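Local coordinates for peptidase S8 and S53, subtilisin, kexin, sedolisin (Mycobacterium smegmatis, PDB 4KG7), which is a subtilisin-like serine protease (mycosin MycP3) of the ESX-3 type VII secretion system, probably cleaving peptide bonds through a catalytic charge relay, at residues Leu180-Ala186 / Val246-Ile251. Numbering follows the deposited sequence.
Sequences LVTCLPA and VTSVSI
Extended strands 182-185 and 248-251, from segments 59 residues apart and so not joined by a tight turn, form a two-stranded antiparallel sheet, axes approaching to 4.5 Å, N-to-C directions at 153°. Thr182-Ile251 and Leu184-Val249 are hydrogen-bonded pairs: Thr182 N-Ile251 O 3.3 Å, Ile251 N-Thr182 O 2.8 Å, Leu184 N-Val249 O 3.0 Å, Val249 N-Leu184 O 2.8 Å. Ala186 N hydrogen-bonds Thr247 O (2.9 Å); CA-H...O contacts are Cys183 CA-Val249 O 3.0 Å and Pro185 CA-Thr247 O 3.4 Å. Cys183-Ser250 and Pro185-Ser248 are non-hydrogen-bonded; on their face Ser250 OG hydrogen-bonds Ala214 O, Ser248 OG accepts from Glu228 N, and Cys183 forms a disulfide with Cys227 and backbone hydrogen bonds with Ala225. Asn230 takes Thr247 N at OD1 and gives ND2 to Ser248 O. Opposite, Leu184 and Ile251, both m,t, bring CD1 atoms to 4.2 Å. Leu180's side chain lies about 4 Å from those of predicted catalytic Asp73 and His104. Just after strand 175-178 of the parallel subtilisin sheet, the pair packs Thr182 and Leu184 on Ala154 of helix 150-170, whose Asp157 OD2 hydrogen-bonds Thr182 OG1.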
loop_
_atom_site.group_PDB
_atom_site.type_symbol
_atom_site.label_atom_id
_atom_site.label_comp_id
_atom_site.label_asym_id
_atom_site.label_seq_id
_atom_site.Cartn_x
_atom_site.Cartn_y
_atom_site.Cartn_z
ATOM N N LEU A 180 -2.028 -1.631 3.853
ATOM C CA LEU A 180 -2.471 -1.592 5.238
ATOM C C LEU A 180 -1.540 -0.727 6.075
ATOM O O LEU A 180 -0.343 -0.628 5.786
ATOM C CB LEU A 180 -2.549 -3.005 5.811
ATOM C CG LEU A 180 -3.478 -4.008 5.094
ATOM C CD1 LEU A 180 -3.370 -5.409 5.690
ATOM C CD2 LEU A 180 -4.884 -3.457 5.089
ATOM N N VAL A 181 -2.101 -0.113 7.106
ATOM C CA VAL A 181 -1.399 0.836 7.971
ATOM C C VAL A 181 -1.655 0.470 9.426
ATOM O O VAL A 181 -2.793 0.166 9.813
ATOM C CB VAL A 181 -1.957 2.269 7.766
ATOM C CG1 VAL A 181 -1.312 3.290 8.688
ATOM C CG2 VAL A 181 -1.795 2.695 6.320
ATOM N N THR A 182 -0.611 0.546 10.238
ATOM C CA THR A 182 -0.714 0.517 11.680
ATOM C C THR A 182 -0.124 1.806 12.238
ATOM O O THR A 182 0.947 2.226 11.802
ATOM C CB THR A 182 0.046 -0.692 12.263
ATOM O OG1 THR A 182 -0.521 -1.884 11.700
ATOM C CG2 THR A 182 -0.017 -0.720 13.790
ATOM N N CYS A 183 -0.802 2.428 13.201
ATOM C CA CYS A 183 -0.284 3.621 13.833
ATOM C C CYS A 183 -0.097 3.371 15.306
ATOM O O CYS A 183 -0.841 2.579 15.899
ATOM C CB CYS A 183 -1.215 4.810 13.644
ATOM S SG CYS A 183 -1.234 5.427 11.922
ATOM N N LEU A 184 0.931 4.000 15.877
ATOM C CA LEU A 184 1.146 3.983 17.319
ATOM C C LEU A 184 1.413 5.383 17.817
ATOM O O LEU A 184 2.011 6.192 17.126
ATOM C CB LEU A 184 2.349 3.112 17.676
ATOM C CG LEU A 184 2.048 1.614 17.806
ATOM C CD1 LEU A 184 3.336 0.874 18.107
ATOM C CD2 LEU A 184 1.020 1.350 18.890
ATOM N N PRO A 185 0.983 5.681 19.039
ATOM C CA PRO A 185 1.354 6.977 19.548
ATOM C C PRO A 185 2.877 7.044 19.726
ATOM O O PRO A 185 3.525 6.030 20.015
ATOM C CB PRO A 185 0.607 7.059 20.894
ATOM C CG PRO A 185 0.313 5.659 21.254
ATOM C CD PRO A 185 0.141 4.915 19.975
ATOM N N ALA A 186 3.435 8.233 19.536
ATOM C CA ALA A 186 4.876 8.436 19.568
ATOM C C ALA A 186 5.446 8.067 20.931
ATOM O O ALA A 186 6.480 7.414 20.993
ATOM C CB ALA A 186 5.223 9.870 19.202
ATOM N N VAL A 246 6.232 14.803 15.783
ATOM C CA VAL A 246 5.356 13.656 15.514
ATOM C C VAL A 246 4.700 13.136 16.785
ATOM O O VAL A 246 5.379 12.945 17.795
ATOM C CB VAL A 246 6.133 12.525 14.823
ATOM C CG1 VAL A 246 5.342 11.230 14.815
ATOM C CG2 VAL A 246 6.433 12.961 13.398
ATOM N N THR A 247 3.383 12.926 16.720
ATOM C CA THR A 247 2.622 12.331 17.812
ATOM C C THR A 247 2.049 10.959 17.440
ATOM O O THR A 247 1.696 10.191 18.343
ATOM C CB THR A 247 1.459 13.240 18.244
ATOM O OG1 THR A 247 0.541 13.427 17.146
ATOM C CG2 THR A 247 1.945 14.571 18.733
ATOM N N SER A 248 1.918 10.684 16.134
ATOM C CA SER A 248 1.296 9.450 15.656
ATOM C C SER A 248 2.184 8.876 14.574
ATOM O O SER A 248 2.391 9.522 13.542
ATOM C CB SER A 248 -0.072 9.788 15.069
ATOM O OG SER A 248 -0.763 8.644 14.603
ATOM N N VAL A 249 2.730 7.701 14.843
ATOM C CA VAL A 249 3.703 7.049 13.957
ATOM C C VAL A 249 2.979 6.111 13.010
ATOM O O VAL A 249 2.288 5.210 13.457
ATOM C CB VAL A 249 4.750 6.266 14.759
ATOM C CG1 VAL A 249 5.697 5.493 13.855
ATOM C CG2 VAL A 249 5.540 7.221 15.655
ATOM N N SER A 250 3.156 6.335 11.718
ATOM C CA SER A 250 2.557 5.473 10.707
ATOM C C SER A 250 3.575 4.425 10.260
ATOM O O SER A 250 4.672 4.766 9.844
ATOM C CB SER A 250 2.125 6.305 9.514
ATOM O OG SER A 250 1.596 5.495 8.483
ATOM N N ILE A 251 3.197 3.163 10.394
ATOM C CA ILE A 251 4.064 2.001 10.195
ATOM C C ILE A 251 3.558 1.214 8.981
ATOM O O ILE A 251 2.378 0.848 8.910
ATOM C CB ILE A 251 4.056 1.114 11.461
ATOM C CG1 ILE A 251 4.439 1.913 12.724
ATOM C CG2 ILE A 251 4.994 -0.055 11.310
ATOM C CD1 ILE A 251 3.863 1.352 13.998
#